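Local coordinates for protein phospho-2-dehydro-3-deoxyheptonate aldolase (Francisella tularensis, PDB 3TQK) that probably catalyses the condensation of phosphoenolpyruvate with D-erythrose 4-phosphate to give 3-deoxy-D-arabino-heptulosonate 7-phosphate, the first step of chorismate biosynthesis, at residues V144-Q148 / F206-K211; V164-R170 / V192-A196; A200-F206 / F218-Q224. One frame throughout, in Å; residues are numbered along the deposited sequence.

Contact 1. Residues V144-Q148 / F206-K211; sequences VITPQ and FLSTTK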
ATOM      1  N   VAL A 144      -0.489   9.782  -2.584  1.00 22.24           N
ATOM      2  CA  VAL A 144      -0.188  10.617  -3.761  1.00 21.43           C
ATOM      3  C   VAL A 144      -0.725  12.044  -3.659  1.00 21.24           C
ATOM      4  O   VAL A 144      -0.650  12.808  -4.629  1.00 21.65           O
ATOM      5  CB  VAL A 144      -0.704   9.964  -5.083  1.00 22.28           C
ATOM      6  CG1 VAL A 144      -0.062   8.590  -5.289  1.00 21.75           C
ATOM      7  CG2 VAL A 144      -2.232   9.870  -5.124  1.00 21.46           C
ATOM      8  N   ILE A 145      -1.251  12.415  -2.492  1.00 20.34           N
ATOM      9  CA  ILE A 145      -1.894  13.718  -2.315  1.00 19.74           C
ATOM     10  C   ILE A 145      -1.073  14.613  -1.375  1.00 19.30           C
ATOM     11  O   ILE A 145      -0.727  15.736  -1.740  1.00 19.18           O
ATOM     12  CB  ILE A 145      -3.365  13.546  -1.830  1.00 19.93           C
ATOM     13  CG1 ILE A 145      -4.196  12.889  -2.946  1.00 20.20           C
ATOM     14  CG2 ILE A 145      -3.982  14.871  -1.459  1.00 19.00           C
ATOM     15  CD1 ILE A 145      -5.631  12.460  -2.539  1.00 18.14           C
ATOM     16  N   THR A 146      -0.731  14.110  -0.188  1.00 18.58           N
ATOM     17  CA  THR A 146      -0.054  14.925   0.825  1.00 18.61           C
ATOM     18  C   THR A 146       1.325  15.438   0.408  1.00 18.33           C
ATOM     19  O   THR A 146       1.677  16.562   0.744  1.00 19.11           O
ATOM     20  CB  THR A 146       0.048  14.204   2.205  1.00 18.94           C
ATOM     21  OG1 THR A 146       0.756  12.965   2.065  1.00 17.68           O
ATOM     22  CG2 THR A 146      -1.351  13.918   2.780  1.00 18.61           C
ATOM     23  N   PRO A 147       2.107  14.646  -0.342  1.00 17.64           N
ATOM     24  CA  PRO A 147       3.458  15.121  -0.646  1.00 17.44           C
ATOM     25  C   PRO A 147       3.574  16.447  -1.378  1.00 18.26           C
ATOM     26  O   PRO A 147       4.555  17.157  -1.187  1.00 18.79           O
ATOM     27  CB  PRO A 147       4.024  14.005  -1.522  1.00 16.90           C
ATOM     28  CG  PRO A 147       3.280  12.801  -1.104  1.00 16.48           C
ATOM     29  CD  PRO A 147       1.896  13.282  -0.864  1.00 17.35           C
ATOM     30  N   GLN A 148       2.594  16.788  -2.210  1.00 19.29           N
ATOM     31  CA  GLN A 148       2.609  18.058  -2.933  1.00 19.91           C
ATOM     32  C   GLN A 148       2.604  19.255  -1.991  1.00 20.56           C
ATOM     33  O   GLN A 148       3.035  20.342  -2.370  1.00 21.24           O
ATOM     34  CB  GLN A 148       1.412  18.149  -3.884  1.00 20.86           C
ATOM     35  CG  GLN A 148       1.492  17.186  -5.072  1.00 22.37           C
ATOM     36  CD  GLN A 148       2.532  17.597  -6.134  1.00 25.20           C
ATOM     37  OE1 GLN A 148       3.382  18.481  -5.913  1.00 27.13           O
ATOM     38  NE2 GLN A 148       2.462  16.952  -7.295  1.00 27.62           N
ATOM     39  N   PHE A 206       2.491   6.909 -13.684  1.00 24.23           N
ATOM     40  CA  PHE A 206       1.464   6.594 -12.686  1.00 23.53           C
ATOM     41  C   PHE A 206       0.550   7.772 -12.413  1.00 23.56           C
ATOM     42  O   PHE A 206       0.883   8.903 -12.734  1.00 23.62           O
ATOM     43  CB  PHE A 206       2.108   6.114 -11.386  1.00 22.70           C
ATOM     44  CG  PHE A 206       2.679   7.215 -10.511  1.00 20.95           C
ATOM     45  CD1 PHE A 206       3.826   7.896 -10.870  1.00 20.88           C
ATOM     46  CD2 PHE A 206       2.097   7.515  -9.296  1.00 19.59           C
ATOM     47  CE1 PHE A 206       4.353   8.878 -10.045  1.00 19.13           C
ATOM     48  CE2 PHE A 206       2.627   8.477  -8.469  1.00 17.16           C
ATOM     49  CZ  PHE A 206       3.753   9.163  -8.849  1.00 18.33           C
ATOM     50  N   LEU A 207      -0.600   7.488 -11.809  1.00 23.64           N
ATOM     51  CA  LEU A 207      -1.574   8.496 -11.482  1.00 23.21           C
ATOM     52  C   LEU A 207      -1.253   9.150 -10.141  1.00 22.52           C
ATOM     53  O   LEU A 207      -1.011   8.457  -9.136  1.00 22.71           O
ATOM     54  CB  LEU A 207      -2.953   7.871 -11.474  1.00 23.76           C
ATOM     55  CG  LEU A 207      -3.346   7.241 -12.812  1.00 25.50           C
ATOM     56  CD1 LEU A 207      -4.633   6.431 -12.660  1.00 25.49           C
ATOM     57  CD2 LEU A 207      -3.477   8.299 -13.904  1.00 24.22           C
ATOM     58  N   SER A 208      -1.222  10.482 -10.137  1.00 22.06           N
ATOM     59  CA  SER A 208      -0.912  11.255  -8.941  1.00 21.23           C
ATOM     60  C   SER A 208      -1.702  12.542  -9.007  1.00 21.13           C
ATOM     61  O   SER A 208      -2.681  12.623  -9.747  1.00 21.21           O
ATOM     62  CB  SER A 208       0.585  11.549  -8.844  1.00 21.51           C
ATOM     63  OG  SER A 208       0.935  12.026  -7.543  1.00 21.58           O
ATOM     64  N   THR A 209      -1.296  13.538  -8.225  1.00 20.27           N
ATOM     65  CA  THR A 209      -2.019  14.798  -8.158  1.00 20.82           C
ATOM     66  C   THR A 209      -1.063  15.984  -8.290  1.00 21.09           C
ATOM     67  O   THR A 209       0.115  15.885  -7.932  1.00 21.09           O
ATOM     68  CB  THR A 209      -2.879  14.922  -6.848  1.00 20.98           C
ATOM     69  OG1 THR A 209      -2.028  14.926  -5.690  1.00 19.34           O
ATOM     70  CG2 THR A 209      -3.888  13.761  -6.743  1.00 19.50           C
ATOM     71  N   THR A 210      -1.585  17.088  -8.821  1.00 21.65           N
ATOM     72  CA  THR A 210      -0.821  18.302  -9.058  1.00 21.96           C
ATOM     73  C   THR A 210      -0.925  19.270  -7.879  1.00 22.34           C
ATOM     74  O   THR A 210      -1.731  19.093  -6.971  1.00 22.26           O
ATOM     75  CB  THR A 210      -1.367  19.052 -10.279  1.00 22.81           C
ATOM     76  OG1 THR A 210      -2.683  19.520  -9.972  1.00 23.44           O
ATOM     77  CG2 THR A 210      -1.404  18.161 -11.531  1.00 21.94           C
ATOM     78  N   LYS A 211      -0.135  20.330  -7.916  1.00 23.20           N
ATOM     79  CA  LYS A 211      -0.212  21.350  -6.869  1.00 23.96           C
ATOM     80  C   LYS A 211      -1.526  22.120  -6.961  1.00 24.76           C
ATOM     81  O   LYS A 211      -1.989  22.671  -5.970  1.00 24.94           O
ATOM     82  CB  LYS A 211       1.001  22.288  -6.923  1.00 24.35           C
ATOM     83  CG  LYS A 211       2.271  21.627  -6.378  1.00 25.20           C
ATOM     84  CD  LYS A 211       3.515  22.451  -6.646  1.00 27.53           C
ATOM     85  CE  LYS A 211       4.780  21.747  -6.163  1.00 27.09           C
ATOM     86  NZ  LYS A 211       5.099  20.472  -6.865  1.00 25.98           N
TER
HETATM   87  O   HOH W   1      -1.887  16.957  -3.889  1.00 11.65           O

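Contact 2. Residues V164-R170 / V192-A196; sequences VESQVHR and VAVDA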
ATOM      1  N   VAL A 164       5.611  -1.179   1.732  1.00 23.05           N
ATOM      2  CA  VAL A 164       6.844  -1.505   1.028  1.00 22.95           C
ATOM      3  C   VAL A 164       6.588  -2.369  -0.214  1.00 23.04           C
ATOM      4  O   VAL A 164       7.348  -2.303  -1.176  1.00 22.22           O
ATOM      5  CB  VAL A 164       7.878  -2.215   1.964  1.00 23.72           C
ATOM      6  CG1 VAL A 164       7.408  -3.604   2.340  1.00 25.35           C
ATOM      7  CG2 VAL A 164       9.256  -2.282   1.286  1.00 23.29           C
ATOM      8  N   GLU A 165       5.520  -3.166  -0.184  1.00 23.41           N
ATOM      9  CA  GLU A 165       5.093  -3.937  -1.344  1.00 23.98           C
ATOM     10  C   GLU A 165       4.086  -3.178  -2.202  1.00 23.28           C
ATOM     11  O   GLU A 165       3.559  -3.729  -3.163  1.00 24.70           O
ATOM     12  CB  GLU A 165       4.462  -5.245  -0.914  1.00 25.29           C
ATOM     13  CG  GLU A 165       5.414  -6.283  -0.362  1.00 27.71           C
ATOM     14  CD  GLU A 165       4.678  -7.551   0.007  1.00 31.05           C
ATOM     15  OE1 GLU A 165       4.027  -7.546   1.072  1.00 32.87           O
ATOM     16  OE2 GLU A 165       4.736  -8.534  -0.766  1.00 31.21           O
ATOM     17  N   SER A 166       3.796  -1.933  -1.861  1.00 21.97           N
ATOM     18  CA  SER A 166       2.731  -1.199  -2.536  1.00 21.50           C
ATOM     19  C   SER A 166       3.255  -0.545  -3.808  1.00 20.83           C
ATOM     20  O   SER A 166       4.175   0.254  -3.769  1.00 19.06           O
ATOM     21  CB  SER A 166       2.170  -0.124  -1.612  1.00 20.78           C
ATOM     22  OG  SER A 166       1.245   0.699  -2.270  1.00 19.64           O
ATOM     23  N   GLN A 167       2.628  -0.871  -4.925  1.00 21.98           N
ATOM     24  CA  GLN A 167       3.096  -0.430  -6.228  1.00 22.43           C
ATOM     25  C   GLN A 167       3.132   1.100  -6.366  1.00 21.52           C
ATOM     26  O   GLN A 167       4.114   1.656  -6.888  1.00 21.60           O
ATOM     27  CB  GLN A 167       2.231  -1.055  -7.321  1.00 23.52           C
ATOM     28  CG  GLN A 167       2.647  -0.700  -8.756  1.00 25.32           C
ATOM     29  CD  GLN A 167       4.081  -1.081  -9.102  1.00 26.03           C
ATOM     30  OE1 GLN A 167       4.740  -0.378  -9.872  1.00 28.13           O
ATOM     31  NE2 GLN A 167       4.567  -2.182  -8.542  1.00 25.76           N
ATOM     32  N   VAL A 168       2.096   1.788  -5.903  1.00 21.12           N
ATOM     33  CA  VAL A 168       2.042   3.240  -6.097  1.00 21.00           C
ATOM     34  C   VAL A 168       3.090   3.932  -5.223  1.00 19.86           C
ATOM     35  O   VAL A 168       3.563   5.012  -5.570  1.00 18.65           O
ATOM     36  CB  VAL A 168       0.628   3.844  -5.853  1.00 21.59           C
ATOM     37  CG1 VAL A 168       0.610   5.364  -6.182  1.00 22.46           C
ATOM     38  CG2 VAL A 168      -0.416   3.129  -6.725  1.00 23.80           C
ATOM     39  N   HIS A 169       3.469   3.295  -4.113  1.00 19.59           N
ATOM     40  CA  HIS A 169       4.504   3.847  -3.248  1.00 19.18           C
ATOM     41  C   HIS A 169       5.908   3.760  -3.866  1.00 18.97           C
ATOM     42  O   HIS A 169       6.699   4.703  -3.752  1.00 17.62           O
ATOM     43  CB  HIS A 169       4.435   3.218  -1.856  1.00 19.65           C
ATOM     44  CG  HIS A 169       3.228   3.660  -1.092  1.00 19.79           C
ATOM     45  ND1 HIS A 169       1.991   3.068  -1.251  1.00 19.87           N
ATOM     46  CD2 HIS A 169       3.046   4.699  -0.242  1.00 18.59           C
ATOM     47  CE1 HIS A 169       1.110   3.695  -0.489  1.00 19.85           C
ATOM     48  NE2 HIS A 169       1.724   4.688   0.134  1.00 19.05           N
ATOM     49  N   ARG A 170       6.198   2.652  -4.546  1.00 19.19           N
ATOM     50  CA  ARG A 170       7.433   2.547  -5.318  1.00 19.45           C
ATOM     51  C   ARG A 170       7.422   3.589  -6.452  1.00 18.90           C
ATOM     52  O   ARG A 170       8.392   4.305  -6.669  1.00 18.41           O
ATOM     53  CB  ARG A 170       7.590   1.127  -5.857  1.00 20.56           C
ATOM     54  CG  ARG A 170       7.686   0.075  -4.763  1.00 21.20           C
ATOM     55  CD  ARG A 170       7.401  -1.336  -5.276  1.00 22.51           C
ATOM     56  NE  ARG A 170       7.710  -2.336  -4.249  1.00 23.12           N
ATOM     57  CZ  ARG A 170       8.023  -3.603  -4.489  1.00 24.31           C
ATOM     58  NH1 ARG A 170       8.046  -4.068  -5.723  1.00 25.41           N
ATOM     59  NH2 ARG A 170       8.296  -4.422  -3.483  1.00 26.15           N
ATOM     60  N   VAL A 192      11.671  -7.853   0.009  1.00 26.28           N
ATOM     61  CA  VAL A 192      10.672  -6.933  -0.518  1.00 24.97           C
ATOM     62  C   VAL A 192      11.137  -5.486  -0.479  1.00 23.43           C
ATOM     63  O   VAL A 192      10.782  -4.716  -1.361  1.00 22.98           O
ATOM     64  CB  VAL A 192       9.294  -7.086   0.168  1.00 25.49           C
ATOM     65  CG1 VAL A 192       8.753  -8.481  -0.102  1.00 26.31           C
ATOM     66  CG2 VAL A 192       9.368  -6.810   1.665  1.00 25.20           C
ATOM     67  N   ALA A 193      11.929  -5.101   0.520  1.00 23.24           N
ATOM     68  CA  ALA A 193      12.456  -3.727   0.571  1.00 21.97           C
ATOM     69  C   ALA A 193      13.519  -3.517  -0.499  1.00 21.85           C
ATOM     70  O   ALA A 193      13.574  -2.445  -1.101  1.00 20.91           O
ATOM     71  CB  ALA A 193      13.021  -3.392   1.951  1.00 21.94           C
ATOM     72  N   VAL A 194      14.350  -4.540  -0.732  1.00 23.00           N
ATOM     73  CA  VAL A 194      15.329  -4.517  -1.820  1.00 23.24           C
ATOM     74  C   VAL A 194      14.603  -4.412  -3.160  1.00 23.69           C
ATOM     75  O   VAL A 194      14.954  -3.572  -4.000  1.00 23.01           O
ATOM     76  CB  VAL A 194      16.268  -5.755  -1.785  1.00 25.25           C
ATOM     77  CG1 VAL A 194      17.057  -5.910  -3.108  1.00 23.71           C
ATOM     78  CG2 VAL A 194      17.221  -5.671  -0.568  1.00 24.52           C
ATOM     79  N   ASP A 195      13.560  -5.218  -3.339  1.00 24.83           N
ATOM     80  CA  ASP A 195      12.727  -5.115  -4.542  1.00 25.37           C
ATOM     81  C   ASP A 195      12.184  -3.692  -4.710  1.00 24.23           C
ATOM     82  O   ASP A 195      12.107  -3.171  -5.821  1.00 24.43           O
ATOM     83  CB  ASP A 195      11.532  -6.079  -4.509  1.00 26.38           C
ATOM     84  CG  ASP A 195      11.928  -7.531  -4.333  1.00 29.01           C
ATOM     85  OD1 ASP A 195      13.074  -7.914  -4.662  1.00 30.11           O
ATOM     86  OD2 ASP A 195      11.064  -8.302  -3.851  1.00 32.12           O
ATOM     87  N   ALA A 196      11.803  -3.058  -3.610  1.00 23.52           N
ATOM     88  CA  ALA A 196      11.155  -1.760  -3.703  1.00 22.15           C
ATOM     89  C   ALA A 196      12.171  -0.712  -4.121  1.00 21.21           C
ATOM     90  O   ALA A 196      11.870   0.167  -4.941  1.00 20.28           O
ATOM     91  CB  ALA A 196      10.497  -1.375  -2.379  1.00 21.21           C
TER
HETATM   92  O   HOH W   2       8.588  -7.240  -4.067  1.00 10.98           O

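Contact 3. Residues A200-F206 / F218-Q224; sequences ATYPHHF and FATKGNQ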
ATOM      1  N   ALA A 200      12.060   1.449  -7.618  1.00 20.83           N
ATOM      2  CA  ALA A 200      12.057   2.908  -7.520  1.00 20.03           C
ATOM      3  C   ALA A 200      13.156   3.591  -8.356  1.00 20.18           C
ATOM      4  O   ALA A 200      13.056   4.794  -8.645  1.00 19.75           O
ATOM      5  CB  ALA A 200      12.150   3.341  -6.045  1.00 18.41           C
ATOM      6  N   THR A 201      14.198   2.846  -8.730  1.00 21.17           N
ATOM      7  CA  THR A 201      15.234   3.377  -9.626  1.00 22.03           C
ATOM      8  C   THR A 201      14.731   3.567 -11.067  1.00 23.32           C
ATOM      9  O   THR A 201      15.350   4.311 -11.831  1.00 24.08           O
ATOM     10  CB  THR A 201      16.518   2.477  -9.709  1.00 22.79           C
ATOM     11  OG1 THR A 201      16.184   1.192 -10.255  1.00 24.01           O
ATOM     12  CG2 THR A 201      17.199   2.318  -8.348  1.00 21.73           C
ATOM     13  N   TYR A 202      13.636   2.900 -11.444  1.00 23.49           N
ATOM     14  CA  TYR A 202      13.132   2.967 -12.811  1.00 24.43           C
ATOM     15  C   TYR A 202      12.202   4.132 -13.061  1.00 24.25           C
ATOM     16  O   TYR A 202      11.602   4.658 -12.129  1.00 23.89           O
ATOM     17  CB  TYR A 202      12.398   1.684 -13.169  1.00 25.59           C
ATOM     18  CG  TYR A 202      13.327   0.500 -13.347  1.00 27.20           C
ATOM     19  CD1 TYR A 202      13.942   0.248 -14.567  1.00 31.13           C
ATOM     20  CD2 TYR A 202      13.583  -0.359 -12.294  1.00 27.17           C
ATOM     21  CE1 TYR A 202      14.795  -0.855 -14.728  1.00 33.04           C
ATOM     22  CE2 TYR A 202      14.413  -1.438 -12.433  1.00 30.01           C
ATOM     23  CZ  TYR A 202      15.020  -1.686 -13.643  1.00 32.26           C
ATOM     24  OH  TYR A 202      15.843  -2.770 -13.739  1.00 33.83           O
ATOM     25  N   PRO A 203      12.062   4.536 -14.333  1.00 25.11           N
ATOM     26  CA  PRO A 203      11.028   5.498 -14.662  1.00 24.68           C
ATOM     27  C   PRO A 203       9.667   4.804 -14.638  1.00 24.70           C
ATOM     28  O   PRO A 203       9.555   3.619 -14.972  1.00 25.90           O
ATOM     29  CB  PRO A 203      11.395   5.969 -16.086  1.00 26.06           C
ATOM     30  CG  PRO A 203      12.695   5.278 -16.441  1.00 27.43           C
ATOM     31  CD  PRO A 203      12.813   4.106 -15.527  1.00 26.97           C
ATOM     32  N   HIS A 204       8.648   5.537 -14.227  1.00 23.55           N
ATOM     33  CA  HIS A 204       7.301   5.009 -14.144  1.00 23.60           C
ATOM     34  C   HIS A 204       6.323   6.053 -14.687  1.00 24.29           C
ATOM     35  O   HIS A 204       6.574   7.263 -14.597  1.00 24.05           O
ATOM     36  CB  HIS A 204       6.945   4.699 -12.673  1.00 22.41           C
ATOM     37  CG  HIS A 204       7.670   3.521 -12.101  1.00 19.84           C
ATOM     38  ND1 HIS A 204       7.236   2.228 -12.275  1.00 19.35           N
ATOM     39  CD2 HIS A 204       8.807   3.440 -11.368  1.00 18.42           C
ATOM     40  CE1 HIS A 204       8.071   1.398 -11.668  1.00 19.99           C
ATOM     41  NE2 HIS A 204       9.026   2.110 -11.094  1.00 16.75           N
ATOM     42  N   HIS A 205       5.224   5.573 -15.261  1.00 25.31           N
ATOM     43  CA  HIS A 205       4.043   6.386 -15.495  1.00 25.73           C
ATOM     44  C   HIS A 205       3.007   5.959 -14.457  1.00 24.95           C
ATOM     45  O   HIS A 205       2.702   4.778 -14.338  1.00 25.19           O
ATOM     46  CB  HIS A 205       3.503   6.172 -16.911  1.00 27.20           C
ATOM     47  CG  HIS A 205       4.259   6.910 -17.974  1.00 29.03           C
ATOM     48  ND1 HIS A 205       5.571   6.623 -18.292  1.00 29.67           N
ATOM     49  CD2 HIS A 205       3.877   7.903 -18.811  1.00 30.92           C
ATOM     50  CE1 HIS A 205       5.968   7.415 -19.273  1.00 31.46           C
ATOM     51  NE2 HIS A 205       4.955   8.192 -19.616  1.00 33.48           N
ATOM     52  N   PHE A 206       2.491   6.909 -13.684  1.00 24.23           N
ATOM     53  CA  PHE A 206       1.464   6.594 -12.686  1.00 23.53           C
ATOM     54  C   PHE A 206       0.550   7.772 -12.413  1.00 23.56           C
ATOM     55  O   PHE A 206       0.883   8.903 -12.734  1.00 23.62           O
ATOM     56  CB  PHE A 206       2.108   6.114 -11.386  1.00 22.70           C
ATOM     57  CG  PHE A 206       2.679   7.215 -10.511  1.00 20.95           C
ATOM     58  CD1 PHE A 206       3.826   7.896 -10.870  1.00 20.88           C
ATOM     59  CD2 PHE A 206       2.097   7.515  -9.296  1.00 19.59           C
ATOM     60  CE1 PHE A 206       4.353   8.878 -10.045  1.00 19.13           C
ATOM     61  CE2 PHE A 206       2.627   8.477  -8.469  1.00 17.16           C
ATOM     62  CZ  PHE A 206       3.753   9.163  -8.849  1.00 18.33           C
ATOM     63  N   PHE A 218       1.780  11.153 -14.138  1.00 22.58           N
ATOM     64  CA  PHE A 218       3.154  11.579 -13.884  1.00 23.59           C
ATOM     65  C   PHE A 218       4.137  10.587 -14.530  1.00 23.87           C
ATOM     66  O   PHE A 218       4.061   9.390 -14.269  1.00 24.02           O
ATOM     67  CB  PHE A 218       3.428  11.643 -12.377  1.00 23.44           C
ATOM     68  CG  PHE A 218       2.981  12.924 -11.690  1.00 26.27           C
ATOM     69  CD1 PHE A 218       2.006  13.747 -12.219  1.00 29.92           C
ATOM     70  CD2 PHE A 218       3.532  13.262 -10.457  1.00 30.39           C
ATOM     71  CE1 PHE A 218       1.606  14.915 -11.556  1.00 31.00           C
ATOM     72  CE2 PHE A 218       3.140  14.412  -9.781  1.00 31.44           C
ATOM     73  CZ  PHE A 218       2.159  15.247 -10.347  1.00 31.79           C
ATOM     74  N   ALA A 219       5.025  11.087 -15.391  1.00 24.14           N
ATOM     75  CA  ALA A 219       6.150  10.320 -15.899  1.00 24.44           C
ATOM     76  C   ALA A 219       7.374  10.660 -15.070  1.00 23.60           C
ATOM     77  O   ALA A 219       7.843  11.802 -15.091  1.00 23.67           O
ATOM     78  CB  ALA A 219       6.417  10.628 -17.397  1.00 25.95           C
ATOM     79  N   THR A 220       7.891   9.673 -14.347  1.00 22.87           N
ATOM     80  CA  THR A 220       9.028   9.888 -13.472  1.00 22.24           C
ATOM     81  C   THR A 220      10.333   9.480 -14.122  1.00 23.63           C
ATOM     82  O   THR A 220      10.346   8.789 -15.142  1.00 24.36           O
ATOM     83  CB  THR A 220       8.884   9.122 -12.147  1.00 21.20           C
ATOM     84  OG1 THR A 220       9.036   7.717 -12.373  1.00 21.12           O
ATOM     85  CG2 THR A 220       7.542   9.411 -11.499  1.00 19.64           C
ATOM     86  N   LYS A 221      11.425   9.908 -13.493  1.00 24.40           N
ATOM     87  CA  LYS A 221      12.794   9.645 -13.940  1.00 25.77           C
ATOM     88  C   LYS A 221      13.440   8.466 -13.234  1.00 24.71           C
ATOM     89  O   LYS A 221      14.442   7.929 -13.710  1.00 25.58           O
ATOM     90  CB  LYS A 221      13.659  10.891 -13.697  1.00 26.57           C
ATOM     91  CG  LYS A 221      13.684  11.842 -14.896  1.00 31.79           C
ATOM     92  CD  LYS A 221      13.476  13.315 -14.520  1.00 36.06           C
ATOM     93  CE  LYS A 221      14.757  14.003 -14.080  1.00 38.60           C
ATOM     94  NZ  LYS A 221      14.622  15.500 -14.184  1.00 39.88           N
ATOM     95  N   GLY A 222      12.886   8.090 -12.089  1.00 23.22           N
ATOM     96  CA  GLY A 222      13.502   7.114 -11.199  1.00 22.20           C
ATOM     97  C   GLY A 222      14.290   7.821 -10.116  1.00 21.01           C
ATOM     98  O   GLY A 222      14.704   8.959 -10.297  1.00 20.64           O
ATOM     99  N   ASN A 223      14.504   7.136  -8.997  1.00 20.20           N
ATOM    100  CA  ASN A 223      15.201   7.706  -7.852  1.00 19.40           C
ATOM    101  C   ASN A 223      16.407   6.855  -7.535  1.00 20.00           C
ATOM    102  O   ASN A 223      16.264   5.710  -7.112  1.00 20.14           O
ATOM    103  CB  ASN A 223      14.260   7.785  -6.635  1.00 18.44           C
ATOM    104  CG  ASN A 223      14.797   8.679  -5.553  1.00 17.39           C
ATOM    105  OD1 ASN A 223      16.012   8.780  -5.371  1.00 16.16           O
ATOM    106  ND2 ASN A 223      13.901   9.362  -4.838  1.00 16.03           N
ATOM    107  N   GLN A 224      17.604   7.398  -7.739  1.00 20.84           N
ATOM    108  CA  GLN A 224      18.809   6.587  -7.568  1.00 21.90           C
ATOM    109  C   GLN A 224      19.348   6.677  -6.140  1.00 21.32           C
ATOM    110  O   GLN A 224      20.389   6.099  -5.851  1.00 21.78           O
ATOM    111  CB  GLN A 224      19.901   6.952  -8.605  1.00 23.34           C
ATOM    112  CG  GLN A 224      19.430   7.032 -10.079  1.00 24.42           C
ATOM    113  CD  GLN A 224      18.578   5.841 -10.528  1.00 26.64           C
ATOM    114  OE1 GLN A 224      17.565   6.007 -11.219  1.00 26.87           O
ATOM    115  NE2 GLN A 224      19.000   4.639 -10.158  1.00 27.54           N
TER
HETATM  116  O   HOH W   3       8.761   7.934 -17.010  1.00 15.35           O

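Contact 1. Residues V144-Q148 / F206-K211
Three residues carry most of this contact: Gln148 loses 99 Å² to the other segment, Thr209 77 Å² and Val144 75 Å², out of 374 Å² buried in all. The CA-to-CB bond of each points across the gap. Gln148 uses both ends of its amide. NE2 donates to the backbone O of Thr209 at 2.7 Å with an N-H...O angle of 147°, while OE1 accepts from Lys211 NZ at 2.8 Å. The m,m rotamer folds the chain so that one amide spans the end of strand 205-209 and the turn after it. Thr209 answers with its hydroxyl. Its OG1 donates to Val144 O at 2.7 Å and accepts from water 1, also at 2.7 Å; the same water donates to Ile145 O at 2.7 Å. The strand is thus tied to two successive carbonyls of the 144-148 loop, once directly and once through solvent. Val144 adds an apolar contact, CG1 to Phe206 CE2 at 4.2 Å, at the ring edge; van der Waals contacts join Val144 CG1 to the carbonyl Leu207 O (4.0 Å) and Val144 CB to the hydroxyl Ser208 OG (3.6 Å). Beside this, Ile145 CG1 packs on Thr209 CG2 at 3.9 Å. Residues 144-148 belong to the connection between strands 137-140 and 156-159 of the (beta/alpha)8 (TIM) barrel, and 206-211 to the first strand of a hairpin and the turn beyond. Val168 of helix 167-173 packs against both Val144 and Phe206, Ala16 and Ile20 of helix 16-22 lie against Gln148 and Lys211 respectively, and strand 215-220 pairs alongside.

Contact 2. Residues V164-R170 / V192-A196
Val192, in the first turn of helix 191-200, meets two residues of the facing segment: its CG2 lies 3.8 Å from Val164 CG1, and its CB is 4.0 Å from Glu165 CG. It is a close apolar fit, although the carboxylate of Glu165 turns to another partner, Thr186 of the second subunit. Ala193 comes next. Its CB is directed away overall, yet the residue is small enough for Val164 CG2 to come within 3.6 Å of its CA and 4.0 Å of its CB. Val194 faces the opposite way, onto helix 241-253. At Asp195 the contact turns polar but indirect: water 2 donates to OD2 at 2.7 Å and accepts from Arg170 NH2 at 2.9 Å, while OD1 is bonded to Gln191. Asp195 CB itself is 3.8 Å from Arg170 NH2. Ala196 completes the surface, with CB 3.5 Å from both Val164 O and Arg170 NE and 4.0 Å from Val164 CG2; its CA lies over one face of the guanidinium. That group is held by its own segment, since NE and NH2 both donate to Val164 O, at 3.1 and 3.3 Å, and NH1 is bonded to Thr97 O of the second subunit. Helix 191-200 therefore meets the turn leading into helix 167-173 through Val164, and that helix itself through the Arg170 guanidinium, one face of which lies against Ala196. The chemistry implies a seam closed mainly by shape, its charged groups joined through water and Arg170 extending the bonding into the dimer interface.

Contact 3. Residues A200-F206 / F218-Q224
Side-chain geometry reinforces an antiparallel ladder. Phe206 and Phe218 form its hydrogen-bonded pair: Phe206 N donates to Phe218 O at 3.0 Å. Phe218 N returns the bond to Phe206 O at 2.8 Å. Their side chains share a face but diverge: Phe206 (chi1 p) brings CE1 to 3.7 Å from Phe218 CB and 3.5 Å from Thr220 CG2, whereas the Phe218 ring (m) leads away. On the other face, Ala219 CB lies 3.8 Å from the centroid of the His205 ring (m), 20° off the normal, a CH-pi contact; His205 NE2 is hydrogen-bonded to Lys11 NZ of the second subunit. Thr220 (p) accepts at OG1 from His204 N at 2.9 Å and also bonds Ser174 OG, and Thr220 N donates to His204 O at 2.8 Å. Gly222 (phi 96°) leaves room where a CB would clash with Thr201 O, and Asn223 N bonds Ala200 O at 2.8 Å. This hairpin is inserted in the TIM barrel between helix 191-200 and strand 226-230, its ladder extended by the second subunit.

From the N terminus, contact 1 starts first, in the connection after barrel strand 137-140, and closes a long loop only at strand 205-209. Contact 2 falls wholly within that span, joining the segments before and after strand 179-183. Contact 3 opens after contact 2 has closed and crosses contact 1, because its first segment, 200-206, begins before contact 1 closes at 206-211 and its second, 218-224, comes after; the two share Phe206. Val168 CG1 of contact 2 is 3.4 Å from Val144 CG1 and 4.1 Å from Phe206 CD2, and Phe218 CZ is 3.2 Å from Thr209 O. Contact 3 pairs the hairpin's strands, contact 1 ties them to that connection, and all three touch the second subunit.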